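Long-range contacts in LacI family sugar-binding transcriptional regulator (Enterococcus faecalis V583, PDB 4RK0), which binds ribose in the cleft of its sugar-binding domain and probably acts as a DNA-binding transcriptional repressor of the LacI family: residues Ala190-Tyr194 with Val222-Leu226; Gln121-Gln127 with Val150-Lys154; Asn215-Glu220 with Leu264-Phe268; Phe101-Thr107 with Asp254-Leu260; Glu58-Arg62 with Thr78-Leu83. All blocks are in the same frame, centred on the assembly; numbering follows the deposited sequence.

Contact 1 (Ala190-Tyr194 with Val222-Leu226)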
# COMPACT_ATOMS: atom_id res chain seq x y z
N ALA A 190 7.03 -3.52 13.26
CA ALA A 190 6.60 -4.74 13.90
C ALA A 190 6.64 -5.94 12.94
O ALA A 190 7.03 -7.05 13.35
CB ALA A 190 5.17 -4.59 14.40
N PHE A 191 6.20 -5.73 11.72
CA PHE A 191 6.27 -6.83 10.73
C PHE A 191 7.71 -7.26 10.49
O PHE A 191 8.01 -8.47 10.32
CB PHE A 191 5.57 -6.49 9.41
CG PHE A 191 4.13 -6.11 9.55
CD1 PHE A 191 3.34 -6.60 10.60
CD2 PHE A 191 3.56 -5.23 8.64
CE1 PHE A 191 2.02 -6.22 10.74
CE2 PHE A 191 2.25 -4.84 8.79
CZ PHE A 191 1.48 -5.34 9.84
N GLY A 192 8.62 -6.31 10.54
CA GLY A 192 10.04 -6.61 10.36
C GLY A 192 10.59 -7.44 11.49
O GLY A 192 11.32 -8.40 11.26
N LEU A 193 10.23 -7.05 12.71
CA LEU A 193 10.49 -7.84 13.91
C LEU A 193 10.01 -9.27 13.81
O LEU A 193 10.78 -10.21 14.11
CB LEU A 193 9.88 -7.17 15.15
CG LEU A 193 10.41 -5.76 15.47
CD1 LEU A 193 9.65 -5.16 16.65
CD2 LEU A 193 11.87 -5.80 15.79
N TYR A 194 8.76 -9.43 13.42
CA TYR A 194 8.19 -10.78 13.21
C TYR A 194 9.11 -11.63 12.33
O TYR A 194 9.44 -12.75 12.68
CB TYR A 194 6.83 -10.72 12.53
CG TYR A 194 5.61 -10.59 13.43
CD1 TYR A 194 5.58 -9.70 14.51
CD2 TYR A 194 4.45 -11.31 13.15
CE1 TYR A 194 4.46 -9.59 15.32
CE2 TYR A 194 3.32 -11.21 13.94
CZ TYR A 194 3.32 -10.34 15.03
OH TYR A 194 2.15 -10.28 15.78
N VAL A 222 -0.91 -11.34 9.84
CA VAL A 222 0.34 -11.87 10.34
C VAL A 222 0.05 -12.88 11.47
O VAL A 222 -1.08 -12.95 11.96
CB VAL A 222 1.29 -10.76 10.76
CG1 VAL A 222 1.73 -9.99 9.51
CG2 VAL A 222 0.63 -9.78 11.77
N SER A 223 1.08 -13.63 11.86
CA SER A 223 0.93 -14.72 12.83
C SER A 223 1.95 -14.54 13.92
O SER A 223 3.16 -14.58 13.67
CB SER A 223 1.11 -16.08 12.15
OG SER A 223 -0.15 -16.57 11.72
N PRO A 224 1.47 -14.28 15.14
CA PRO A 224 0.07 -14.12 15.48
C PRO A 224 -0.50 -12.74 15.13
O PRO A 224 0.27 -11.82 14.90
CB PRO A 224 0.08 -14.31 17.00
CG PRO A 224 1.38 -13.70 17.39
CD PRO A 224 2.36 -13.97 16.27
N PRO A 225 -1.85 -12.58 15.12
CA PRO A 225 -2.41 -11.27 14.84
C PRO A 225 -1.85 -10.23 15.83
O PRO A 225 -1.70 -10.53 17.04
CB PRO A 225 -3.91 -11.47 14.97
CG PRO A 225 -4.10 -12.91 14.63
CD PRO A 225 -2.87 -13.64 15.05
N LEU A 226 -1.54 -9.06 15.28
CA LEU A 226 -0.73 -8.03 15.97
C LEU A 226 -1.61 -7.06 16.78
O LEU A 226 -2.54 -6.40 16.26
CB LEU A 226 0.14 -7.26 14.95
CG LEU A 226 0.95 -6.09 15.48
CD1 LEU A 226 2.02 -6.57 16.46
CD2 LEU A 226 1.57 -5.33 14.31
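In the periplasmic-binding-protein fold of this LacI-family regulator, helix 187-199 packs against the loop that leads into strand 228-230, and Tyr194 makes the largest contact from the helix segment 190-194. Its phenol OH donates a short hydrogen bond to the carbonyl O of Pro224 (2.6 Å), an acceptor lying at the ring edge with the donor tilted 28° from the carbonyl plane. The peptide before Pro224 is cis, and the proline ring meets the phenol at a slant, Pro224 CD 3.7 Å from Tyr194 CE2. Val222 fills the angle between the two aromatic side chains: CG2 touches Tyr194 CE2 at 3.7 Å, while CG1 turns to Phe191 CD1. Leu226, four residues on, has its CG anti to the backbone N (chi1 175°) and sends CD1 to Tyr194 CE1. Ile210 of strand 209-211 touches both Tyr194 and Leu226, and Met218 of the second subunit packs on Phe191 and Val222, so this buried cluster reaches the dimer contact. The other methyl of Leu226, CD2, is 3.7 Å from Ala190 CB and equally far from Phe191 CE1.

Contact 2 (Gln121-Gln127 with Val150-Lys154)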
# COMPACT_ATOMS: atom_id res chain seq x y z
N GLN A 121 2.55 -3.08 30.72
CA GLN A 121 2.46 -3.17 32.20
C GLN A 121 1.41 -4.19 32.67
O GLN A 121 1.69 -4.98 33.57
CB GLN A 121 2.17 -1.77 32.77
CG GLN A 121 2.55 -1.52 34.22
CD GLN A 121 2.24 -0.08 34.65
OE1 GLN A 121 2.04 0.80 33.81
NE2 GLN A 121 2.20 0.15 35.96
N GLU A 122 0.18 -4.12 32.14
CA GLU A 122 -0.84 -5.14 32.43
C GLU A 122 -0.35 -6.59 32.17
O GLU A 122 -0.66 -7.49 32.92
CB GLU A 122 -2.11 -4.86 31.63
CG GLU A 122 -3.31 -5.68 32.06
CD GLU A 122 -4.35 -5.79 30.97
OE1 GLU A 122 -5.47 -5.29 31.19
OE2 GLU A 122 -4.05 -6.37 29.90
N GLN A 123 0.47 -6.77 31.15
CA GLN A 123 1.09 -8.06 30.87
C GLN A 123 2.38 -8.29 31.66
O GLN A 123 3.11 -9.25 31.43
CB GLN A 123 1.37 -8.16 29.37
CG GLN A 123 0.13 -8.02 28.48
CD GLN A 123 -0.77 -9.25 28.49
OE1 GLN A 123 -1.18 -9.75 29.54
NE2 GLN A 123 -1.09 -9.74 27.32
N ARG A 124 2.68 -7.39 32.59
CA ARG A 124 3.76 -7.56 33.57
C ARG A 124 5.17 -7.54 33.01
O ARG A 124 6.09 -8.04 33.66
CB ARG A 124 3.59 -8.87 34.34
CG ARG A 124 2.15 -9.16 34.70
CD ARG A 124 2.02 -10.01 35.96
NE ARG A 124 2.27 -11.41 35.69
CZ ARG A 124 1.35 -12.34 35.43
NH1 ARG A 124 1.74 -13.59 35.20
NH2 ARG A 124 0.05 -12.05 35.37
N HIS A 125 5.36 -6.93 31.85
CA HIS A 125 6.72 -6.77 31.32
C HIS A 125 7.44 -5.64 32.03
O HIS A 125 6.90 -4.56 32.18
CB HIS A 125 6.67 -6.54 29.82
CG HIS A 125 6.18 -7.75 29.10
ND1 HIS A 125 7.02 -8.78 28.75
CD2 HIS A 125 4.93 -8.14 28.78
CE1 HIS A 125 6.31 -9.76 28.21
NE2 HIS A 125 5.04 -9.40 28.22
N GLU A 126 8.68 -5.90 32.44
CA GLU A 126 9.45 -5.00 33.27
C GLU A 126 10.66 -4.45 32.54
O GLU A 126 11.21 -3.41 32.92
CB GLU A 126 9.89 -5.75 34.56
CG GLU A 126 8.77 -6.45 35.35
CD GLU A 126 9.28 -7.19 36.59
OE1 GLU A 126 10.48 -7.53 36.65
OE2 GLU A 126 8.46 -7.46 37.50
N GLN A 127 11.07 -5.15 31.48
CA GLN A 127 12.15 -4.71 30.62
C GLN A 127 11.64 -4.72 29.21
O GLN A 127 11.30 -5.79 28.68
CB GLN A 127 13.35 -5.63 30.76
CG GLN A 127 13.82 -5.77 32.20
CD GLN A 127 15.07 -6.63 32.32
OE1 GLN A 127 15.01 -7.75 32.82
NE2 GLN A 127 16.19 -6.10 31.86
N VAL A 150 4.15 7.25 31.55
CA VAL A 150 3.48 6.31 32.47
C VAL A 150 4.27 5.05 32.79
O VAL A 150 3.98 4.41 33.80
CB VAL A 150 2.11 5.86 31.94
CG1 VAL A 150 1.19 7.06 31.81
CG2 VAL A 150 2.24 5.10 30.62
N TYR A 151 5.26 4.72 31.96
CA TYR A 151 6.07 3.51 32.20
C TYR A 151 7.31 3.86 33.01
O TYR A 151 8.13 4.67 32.57
CB TYR A 151 6.47 2.89 30.87
CG TYR A 151 6.95 1.45 31.01
CD1 TYR A 151 6.04 0.39 31.01
CD2 TYR A 151 8.28 1.16 31.12
CE1 TYR A 151 6.47 -0.92 31.12
CE2 TYR A 151 8.72 -0.15 31.23
CZ TYR A 151 7.81 -1.18 31.25
OH TYR A 151 8.30 -2.46 31.37
N THR A 152 7.45 3.24 34.18
CA THR A 152 8.50 3.61 35.13
C THR A 152 9.51 2.49 35.36
O THR A 152 10.36 2.62 36.21
CB THR A 152 7.92 4.02 36.53
OG1 THR A 152 7.36 2.89 37.22
CG2 THR A 152 6.83 5.04 36.37
N GLU A 153 9.41 1.40 34.60
CA GLU A 153 10.41 0.32 34.65
C GLU A 153 11.49 0.52 33.54
O GLU A 153 11.61 1.62 33.02
CB GLU A 153 9.69 -1.03 34.59
CG GLU A 153 8.67 -1.17 35.73
CD GLU A 153 7.49 -2.06 35.36
OE1 GLU A 153 6.35 -1.56 35.24
OE2 GLU A 153 7.71 -3.27 35.18
N LYS A 154 12.28 -0.50 33.23
CA LYS A 154 13.47 -0.34 32.37
C LYS A 154 13.05 -0.33 30.91
O LYS A 154 12.38 -1.25 30.44
CB LYS A 154 14.47 -1.46 32.64
CG LYS A 154 15.00 -1.44 34.08
CD LYS A 154 15.22 -2.83 34.66
CE LYS A 154 15.67 -2.77 36.11
NZ LYS A 154 15.97 -4.13 36.65
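Tyr151 and the backbone around His125 form the tight, buried half of this contact. The phenol OH donates to the carbonyl O of His125 at 2.7 Å, coming from above the carbonyl plane, 45° out of it. Tyr151 CG is anti to the backbone N (chi1 -163°), which brings the ring edge up to the His125 carbonyl; Phe147 and Ala117 pack against the same ring. The imidazole of His125 leads away to Thr180 and Ala271, which bind its two nitrogens. Just before it, Arg124, with positive phi, is the C-prime residue of a Schellman motif that ends helix 109-122. The chain then enters strand 127-132, which pairs in parallel with strand 154-159 in the four-stranded sheet of this domain, the two strands being joined through helix 138-150 as in a beta-alpha-beta unit. Lys154 N donates to Glu126 O (3.1 Å), beside the bridge between Gln127 and Lys154. The solvent side is looser. Gln127 and Lys154 run side by side in the same direction, Gln127 CG 4.1 Å from Lys154 CD. Glu153 extends along to the backbone, its OE2 3.1 Å from Glu126 CA, and crosses Gln121 at about a right angle. Glu153 OE2 stays 4.8 Å from Glu126 OE2, a spacing that would probably leave some repulsion between the two carboxylates.

Contact 3 (Asn215-Glu220 with Leu264-Phe268)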
# COMPACT_ATOMS: atom_id res chain seq x y z
N ASN A 215 -2.62 0.05 13.33
CA ASN A 215 -3.67 -0.87 12.97
C ASN A 215 -3.94 -0.94 11.50
O ASN A 215 -5.07 -0.92 11.07
CB ASN A 215 -4.95 -0.59 13.72
CG ASN A 215 -5.96 -1.74 13.62
OD1 ASN A 215 -5.58 -2.89 13.64
ND2 ASN A 215 -7.23 -1.41 13.50
N VAL A 216 -2.88 -1.11 10.74
CA VAL A 216 -3.03 -1.26 9.29
C VAL A 216 -3.70 -2.63 9.07
O VAL A 216 -3.77 -3.47 9.97
CB VAL A 216 -1.68 -1.15 8.52
CG1 VAL A 216 -1.04 0.24 8.71
CG2 VAL A 216 -0.70 -2.23 8.93
N ASP A 217 -4.20 -2.86 7.88
CA ASP A 217 -5.06 -4.03 7.64
C ASP A 217 -4.30 -5.34 7.84
O ASP A 217 -4.86 -6.32 8.37
CB ASP A 217 -5.70 -3.95 6.25
CG ASP A 217 -7.09 -3.33 6.30
OD1 ASP A 217 -7.87 -3.71 7.19
OD2 ASP A 217 -7.39 -2.46 5.46
N MET A 218 -3.02 -5.34 7.47
CA MET A 218 -2.15 -6.51 7.62
C MET A 218 -2.01 -7.05 9.05
O MET A 218 -1.53 -8.17 9.21
CB MET A 218 -0.73 -6.25 7.07
CG MET A 218 -0.52 -6.59 5.59
SD MET A 218 -1.06 -8.21 4.99
CE MET A 218 0.26 -9.30 5.32
N CYS A 219 -2.37 -6.25 10.07
CA CYS A 219 -2.24 -6.70 11.46
C CYS A 219 -2.96 -8.04 11.71
O CYS A 219 -2.53 -8.85 12.53
CB CYS A 219 -2.76 -5.62 12.40
SG CYS A 219 -1.65 -4.18 12.55
N GLU A 220 -4.08 -8.23 11.03
CA GLU A 220 -4.93 -9.43 11.21
C GLU A 220 -4.47 -10.62 10.35
O GLU A 220 -4.99 -11.71 10.51
CB GLU A 220 -6.37 -9.08 10.87
CG GLU A 220 -6.93 -7.89 11.66
CD GLU A 220 -8.43 -7.72 11.52
OE1 GLU A 220 -9.00 -8.11 10.49
OE2 GLU A 220 -9.04 -7.15 12.46
N LEU A 264 -6.37 1.14 21.81
CA LEU A 264 -5.70 -0.16 21.82
C LEU A 264 -6.58 -1.22 21.19
O LEU A 264 -7.77 -1.31 21.48
CB LEU A 264 -5.41 -0.56 23.25
CG LEU A 264 -4.81 -1.94 23.47
CD1 LEU A 264 -3.45 -2.03 22.82
CD2 LEU A 264 -4.72 -2.22 24.98
N ILE A 265 -5.99 -2.01 20.32
CA ILE A 265 -6.63 -3.18 19.71
C ILE A 265 -5.87 -4.36 20.16
O ILE A 265 -4.76 -4.57 19.72
CB ILE A 265 -6.58 -3.17 18.18
CG1 ILE A 265 -7.15 -1.86 17.63
CG2 ILE A 265 -7.38 -4.35 17.61
CD1 ILE A 265 -8.60 -1.62 17.94
N GLU A 266 -6.45 -5.15 21.07
CA GLU A 266 -5.76 -6.29 21.61
C GLU A 266 -6.01 -7.50 20.74
O GLU A 266 -7.17 -7.86 20.46
CB GLU A 266 -6.19 -6.54 23.05
CG GLU A 266 -5.49 -7.69 23.75
CD GLU A 266 -5.67 -7.66 25.26
OE1 GLU A 266 -6.39 -6.76 25.75
OE2 GLU A 266 -5.08 -8.51 25.97
N ARG A 267 -4.92 -8.10 20.29
CA ARG A 267 -4.96 -9.33 19.51
C ARG A 267 -4.16 -10.39 20.21
O ARG A 267 -4.42 -10.69 21.41
CB ARG A 267 -4.53 -9.05 18.05
CG ARG A 267 -5.48 -8.15 17.34
CD ARG A 267 -5.30 -8.19 15.83
NE ARG A 267 -6.28 -7.34 15.19
CZ ARG A 267 -6.08 -6.07 14.81
NH1 ARG A 267 -4.93 -5.46 15.07
NH2 ARG A 267 -7.06 -5.39 14.21
N PHE A 268 -3.18 -10.99 19.54
CA PHE A 268 -2.56 -12.18 20.06
C PHE A 268 -1.06 -12.12 20.14
O PHE A 268 -0.39 -13.13 20.41
CB PHE A 268 -3.08 -13.41 19.29
CG PHE A 268 -4.52 -13.70 19.59
CD1 PHE A 268 -4.87 -14.40 20.74
CD2 PHE A 268 -5.54 -13.20 18.78
CE1 PHE A 268 -6.20 -14.63 21.06
CE2 PHE A 268 -6.88 -13.44 19.10
CZ PHE A 268 -7.21 -14.15 20.23
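Arg267 grips the side-chain oxygen of Asn215 end-on with two nitrogens: NH1 and NH2 each donate to OD1, both at 3.0 Å. This joins the chain just after strand 257-265 to the loop after strand 209-211, in the periplasmic-binding-protein fold. OD1 lies in the guanidinium plane; NH2 reaches it on a lone pair in the carbonyl plane, whereas NH1 is tilted 28° from that plane. The amide plane lies 24° from the guanidinium plane. NH2 also makes a salt bridge to Glu220 OE2 (3.2 Å), met on the anti side of a carboxylate turned 81° from the guanidinium. NH1 has a further partner in the carbonyl of Leu226, so both terminal nitrogens are doubly engaged and the group's rotation is fixed. The Arg267 chain is extended from CG to NE, which brings the charge across to the 3-10 turn 217-220. Glu220 also has a long, weak ion pair with Arg195 of the second subunit. Around this polar centre, Glu220 CG covers one face of the guanidinium and Ile265 CG2 the other, 3.4 Å above its plane. Cys219 comes in obliquely, its CB 3.4 Å from Arg267 NH1.

Contact 4 (Phe101-Thr107 with Asp254-Leu260)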
# COMPACT_ATOMS: atom_id res chain seq x y z
N PHE A 101 -0.35 28.63 12.95
CA PHE A 101 -1.07 29.56 12.06
C PHE A 101 -1.47 28.85 10.77
O PHE A 101 -1.21 29.30 9.66
CB PHE A 101 -0.23 30.81 11.81
CG PHE A 101 -0.21 31.75 12.98
CD1 PHE A 101 0.58 31.49 14.09
CD2 PHE A 101 -1.03 32.88 12.99
CE1 PHE A 101 0.58 32.35 15.18
CE2 PHE A 101 -1.03 33.75 14.07
CZ PHE A 101 -0.23 33.48 15.17
N SER A 102 -2.08 27.69 10.94
CA SER A 102 -2.62 26.97 9.83
C SER A 102 -3.63 25.98 10.37
O SER A 102 -3.77 25.77 11.58
CB SER A 102 -1.53 26.24 9.04
OG SER A 102 -1.01 25.16 9.77
N ASP A 103 -4.33 25.39 9.43
CA ASP A 103 -5.13 24.25 9.73
C ASP A 103 -4.20 23.05 9.95
O ASP A 103 -3.11 22.98 9.37
CB ASP A 103 -6.07 23.94 8.55
CG ASP A 103 -7.16 24.98 8.40
OD1 ASP A 103 -7.43 25.70 9.37
OD2 ASP A 103 -7.75 25.07 7.31
N ALA A 104 -4.66 22.12 10.78
CA ALA A 104 -3.95 20.85 11.05
C ALA A 104 -4.90 19.80 11.61
O ALA A 104 -5.81 20.10 12.39
CB ALA A 104 -2.80 21.07 12.03
N VAL A 105 -4.69 18.55 11.24
CA VAL A 105 -5.44 17.46 11.88
C VAL A 105 -4.44 16.46 12.44
O VAL A 105 -3.71 15.86 11.67
CB VAL A 105 -6.34 16.73 10.89
CG1 VAL A 105 -7.29 15.81 11.66
CG2 VAL A 105 -7.12 17.75 10.06
N LEU A 106 -4.41 16.31 13.76
CA LEU A 106 -3.50 15.40 14.42
C LEU A 106 -4.25 14.15 14.86
O LEU A 106 -5.48 14.12 14.87
CB LEU A 106 -2.90 16.08 15.65
CG LEU A 106 -1.89 17.21 15.31
CD1 LEU A 106 -2.59 18.48 14.85
CD2 LEU A 106 -0.98 17.47 16.50
N THR A 107 -3.51 13.11 15.22
CA THR A 107 -4.08 12.06 16.00
C THR A 107 -3.32 12.04 17.30
O THR A 107 -2.23 12.64 17.43
CB THR A 107 -4.05 10.69 15.29
OG1 THR A 107 -2.69 10.25 15.20
CG2 THR A 107 -4.64 10.78 13.92
N ASP A 254 -11.41 30.71 10.26
CA ASP A 254 -10.40 30.60 11.31
C ASP A 254 -9.56 29.34 11.14
O ASP A 254 -10.03 28.34 10.62
CB ASP A 254 -10.98 30.57 12.73
CG ASP A 254 -10.59 31.81 13.55
OD1 ASP A 254 -10.20 32.84 12.96
OD2 ASP A 254 -10.67 31.75 14.80
N TRP A 255 -8.33 29.43 11.64
CA TRP A 255 -7.41 28.31 11.69
C TRP A 255 -7.96 27.25 12.63
O TRP A 255 -8.32 27.57 13.76
CB TRP A 255 -6.04 28.75 12.26
CG TRP A 255 -5.41 29.89 11.56
CD1 TRP A 255 -5.08 31.11 12.11
CD2 TRP A 255 -5.01 29.95 10.19
NE1 TRP A 255 -4.51 31.91 11.16
CE2 TRP A 255 -4.48 31.23 9.97
CE3 TRP A 255 -5.09 29.05 9.12
CZ2 TRP A 255 -3.99 31.62 8.73
CZ3 TRP A 255 -4.61 29.44 7.89
CH2 TRP A 255 -4.07 30.72 7.71
N GLU A 256 -7.98 26.00 12.17
CA GLU A 256 -8.59 24.94 12.94
C GLU A 256 -7.58 23.81 13.11
O GLU A 256 -6.94 23.38 12.15
CB GLU A 256 -9.86 24.43 12.24
CG GLU A 256 -10.76 23.58 13.13
CD GLU A 256 -12.18 23.44 12.60
OE1 GLU A 256 -12.50 23.92 11.48
OE2 GLU A 256 -13.00 22.84 13.33
N GLU A 257 -7.42 23.36 14.34
CA GLU A 257 -6.55 22.25 14.62
C GLU A 257 -7.27 21.22 15.50
O GLU A 257 -7.51 21.45 16.69
CB GLU A 257 -5.22 22.77 15.20
CG GLU A 257 -4.88 22.41 16.64
CD GLU A 257 -3.41 22.63 16.94
OE1 GLU A 257 -2.79 23.52 16.32
OE2 GLU A 257 -2.87 21.88 17.80
N GLN A 258 -7.64 20.09 14.89
CA GLN A 258 -8.33 19.01 15.60
C GLN A 258 -7.40 17.84 15.89
O GLN A 258 -6.51 17.56 15.11
CB GLN A 258 -9.43 18.43 14.73
CG GLN A 258 -10.37 19.44 14.10
CD GLN A 258 -11.54 18.74 13.44
OE1 GLN A 258 -11.89 17.61 13.81
NE2 GLN A 258 -12.15 19.40 12.46
N THR A 259 -7.64 17.15 16.99
CA THR A 259 -6.98 15.89 17.30
C THR A 259 -7.98 14.74 17.33
O THR A 259 -8.92 14.76 18.10
CB THR A 259 -6.29 16.00 18.66
OG1 THR A 259 -5.36 17.06 18.59
CG2 THR A 259 -5.54 14.72 19.02
N LEU A 260 -7.75 13.72 16.50
CA LEU A 260 -8.58 12.52 16.50
C LEU A 260 -8.02 11.50 17.49
O LEU A 260 -6.76 11.36 17.64
CB LEU A 260 -8.67 11.92 15.08
CG LEU A 260 -9.18 12.82 13.96
CD1 LEU A 260 -9.33 12.03 12.67
CD2 LEU A 260 -10.51 13.48 14.29
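Trp255 lays its indole over the backbone of Phe101 and Ser102: the carbonyl O of Phe101 and the N of Ser102 sit above one face, both toward its rim, and Ser102 CA comes to 3.3 Å from CE3. The Phe101 ring, poorly ordered, turns its edge to that indole in an offset edge-to-face pair, planes 67° apart. Next along, Asp103 uses its side chain like a strand carbonyl: OD1 accepts from Glu256 N at 2.9 Å, nearly along its C-O axis. With CG anti to the carbonyl carbon (chi1 -70°), the carboxylate reaches across while OD2 forms a salt bridge with Arg247. From here the main chains take over as parallel strands. Ala104 N donates to Glu256 O (2.9 Å), Gln258 N to Ala104 O (3.1 Å), Leu106 N to Gln258 O and Leu260 N to Leu106 O (both 2.8 Å). Val105, Thr107, Gln258 and Leu260 share one face, where Val105 CG1 meets Leu260 CG at 4.2 Å; Thr107 OG1 binds Gln231, a residue of the ribose pocket. In the sheet, strand 103-107 lies between 90-93 and 257-265, with helix 233-249 packed on Val105 through Leu236 and Thr240.

Contact 5 (Glu58-Arg62 with Thr78-Leu83)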
# COMPACT_ATOMS: atom_id res chain seq x y z
N GLU A 58 9.73 22.35 -6.39
CA GLU A 58 9.07 22.81 -7.61
C GLU A 58 7.56 22.55 -7.57
O GLU A 58 6.77 23.31 -8.12
CB GLU A 58 9.68 22.13 -8.82
CG GLU A 58 9.74 22.99 -10.07
CD GLU A 58 10.98 22.72 -10.90
OE1 GLU A 58 11.37 21.54 -11.02
OE2 GLU A 58 11.57 23.69 -11.42
N LEU A 59 7.16 21.47 -6.91
CA LEU A 59 5.75 21.17 -6.81
C LEU A 59 5.04 22.16 -5.90
O LEU A 59 3.98 22.71 -6.26
CB LEU A 59 5.53 19.73 -6.36
CG LEU A 59 4.04 19.33 -6.30
CD1 LEU A 59 3.48 19.03 -7.68
CD2 LEU A 59 3.90 18.12 -5.42
N ILE A 60 5.63 22.44 -4.75
CA ILE A 60 5.01 23.37 -3.81
C ILE A 60 4.83 24.77 -4.45
O ILE A 60 4.06 25.55 -3.93
CB ILE A 60 5.76 23.42 -2.45
CG1 ILE A 60 4.86 23.88 -1.31
CG2 ILE A 60 7.03 24.30 -2.48
CD1 ILE A 60 4.00 22.79 -0.75
N ARG A 61 5.49 25.06 -5.58
CA ARG A 61 5.35 26.36 -6.25
C ARG A 61 4.33 26.36 -7.42
O ARG A 61 4.20 27.37 -8.11
CB ARG A 61 6.71 26.83 -6.77
CG ARG A 61 7.69 27.18 -5.69
CD ARG A 61 9.09 27.40 -6.24
NE ARG A 61 9.92 28.16 -5.30
CZ ARG A 61 10.47 27.66 -4.19
NH1 ARG A 61 11.19 28.46 -3.41
NH2 ARG A 61 10.30 26.38 -3.85
N ARG A 62 3.65 25.25 -7.67
CA ARG A 62 2.61 25.19 -8.69
C ARG A 62 1.39 25.92 -8.19
O ARG A 62 1.15 25.97 -6.97
CB ARG A 62 2.17 23.76 -8.99
CG ARG A 62 3.26 22.79 -9.36
CD ARG A 62 4.20 23.27 -10.45
NE ARG A 62 5.21 22.23 -10.60
CZ ARG A 62 5.32 21.38 -11.62
NH1 ARG A 62 6.26 20.46 -11.59
NH2 ARG A 62 4.50 21.44 -12.67
N THR A 78 9.69 27.55 3.49
CA THR A 78 9.14 27.35 2.14
C THR A 78 7.65 27.68 2.09
O THR A 78 7.17 28.26 1.12
CB THR A 78 9.35 25.91 1.65
OG1 THR A 78 10.74 25.67 1.47
CG2 THR A 78 8.63 25.67 0.31
N ILE A 79 6.92 27.29 3.12
CA ILE A 79 5.48 27.48 3.12
C ILE A 79 5.14 28.98 3.13
O ILE A 79 4.29 29.45 2.35
CB ILE A 79 4.85 26.72 4.32
CG1 ILE A 79 4.78 25.23 3.98
CG2 ILE A 79 3.47 27.27 4.65
CD1 ILE A 79 4.42 24.34 5.16
N ASN A 80 5.82 29.72 3.99
CA ASN A 80 5.65 31.17 4.07
C ASN A 80 5.92 31.90 2.75
O ASN A 80 5.11 32.73 2.33
CB ASN A 80 6.53 31.74 5.18
CG ASN A 80 6.19 31.16 6.54
OD1 ASN A 80 5.21 30.43 6.71
ND2 ASN A 80 7.02 31.48 7.52
N GLU A 81 7.02 31.57 2.09
CA GLU A 81 7.41 32.24 0.86
C GLU A 81 6.62 31.82 -0.39
O GLU A 81 6.63 32.54 -1.39
CB GLU A 81 8.92 32.10 0.63
CG GLU A 81 9.40 30.75 0.12
CD GLU A 81 10.91 30.58 0.19
OE1 GLU A 81 11.59 31.37 0.88
OE2 GLU A 81 11.42 29.63 -0.45
N THR A 82 5.93 30.68 -0.35
CA THR A 82 5.19 30.21 -1.50
C THR A 82 3.69 30.31 -1.27
O THR A 82 3.00 31.07 -1.95
CB THR A 82 5.56 28.75 -1.83
OG1 THR A 82 5.37 27.94 -0.66
CG2 THR A 82 7.02 28.64 -2.26
N LEU A 83 3.18 29.55 -0.30
CA LEU A 83 1.75 29.41 -0.13
C LEU A 83 1.12 30.57 0.66
O LEU A 83 0.07 31.06 0.27
CB LEU A 83 1.42 28.08 0.57
CG LEU A 83 2.01 26.79 -0.02
CD1 LEU A 83 1.41 25.62 0.75
CD2 LEU A 83 1.71 26.64 -1.51
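The guanidinium of Arg61 has Thr82 CG2 over the centre of one face, 4.1 Å above its plane, and Glu81 set obliquely to it. Glu81 OE2 makes a salt bridge to Arg61 NH1 (3.2 Å), the carboxylate turned 69° from the guanidinium, while NH2 is held by the carbonyl of Thr57. An extended chain from CG to NE carries Arg61 across Thr82, whose CG2 also meets Arg61 CG at 3.8 Å. Here the end of helix 54-59 and the type I turn from Leu59 to Arg62 rest on helix 76-86, two successive helices joined through strand 66-69 in the Rossmann-like alpha/beta layering of this domain. Away from the charged pair, Ile60 makes the apolar contact. CG2 presses against Thr78 CG2, tight at 3.5 Å, and CD1 reaches Leu83 CD1 (4.1 Å), with Ile69 of the strand touching both Ile60 and Leu83. Thr82 OG1 is turned back to its own helix, donating to Thr78 O at 2.6 Å, which leaves the methyl facing Arg61.

How the contacts relate
From the N terminus, contact 5 closes first, a short loop through strand 66-69 that brings helices 54-59 and 76-86 together. Contact 4 opens at strand 103-107 and closes only at 254-260, the longest loop of the five; contacts 1 and 2 nest within it. Contact 2 closes before contact 1 opens, joining neighbouring strands of the four-stranded sheet. Contact 1 ties helix 187-199 to the loop before strand 228-230. Contact 3 crosses contacts 1 and 4, tying the loop after strand 209-211 to the chain leaving strand 257-265, which it shares with contact 4. Contacts 1 and 3 touch through the backbone bond of Leu226 N with Cys219 O. Contacts 1, 3 and 5 all reach the second subunit.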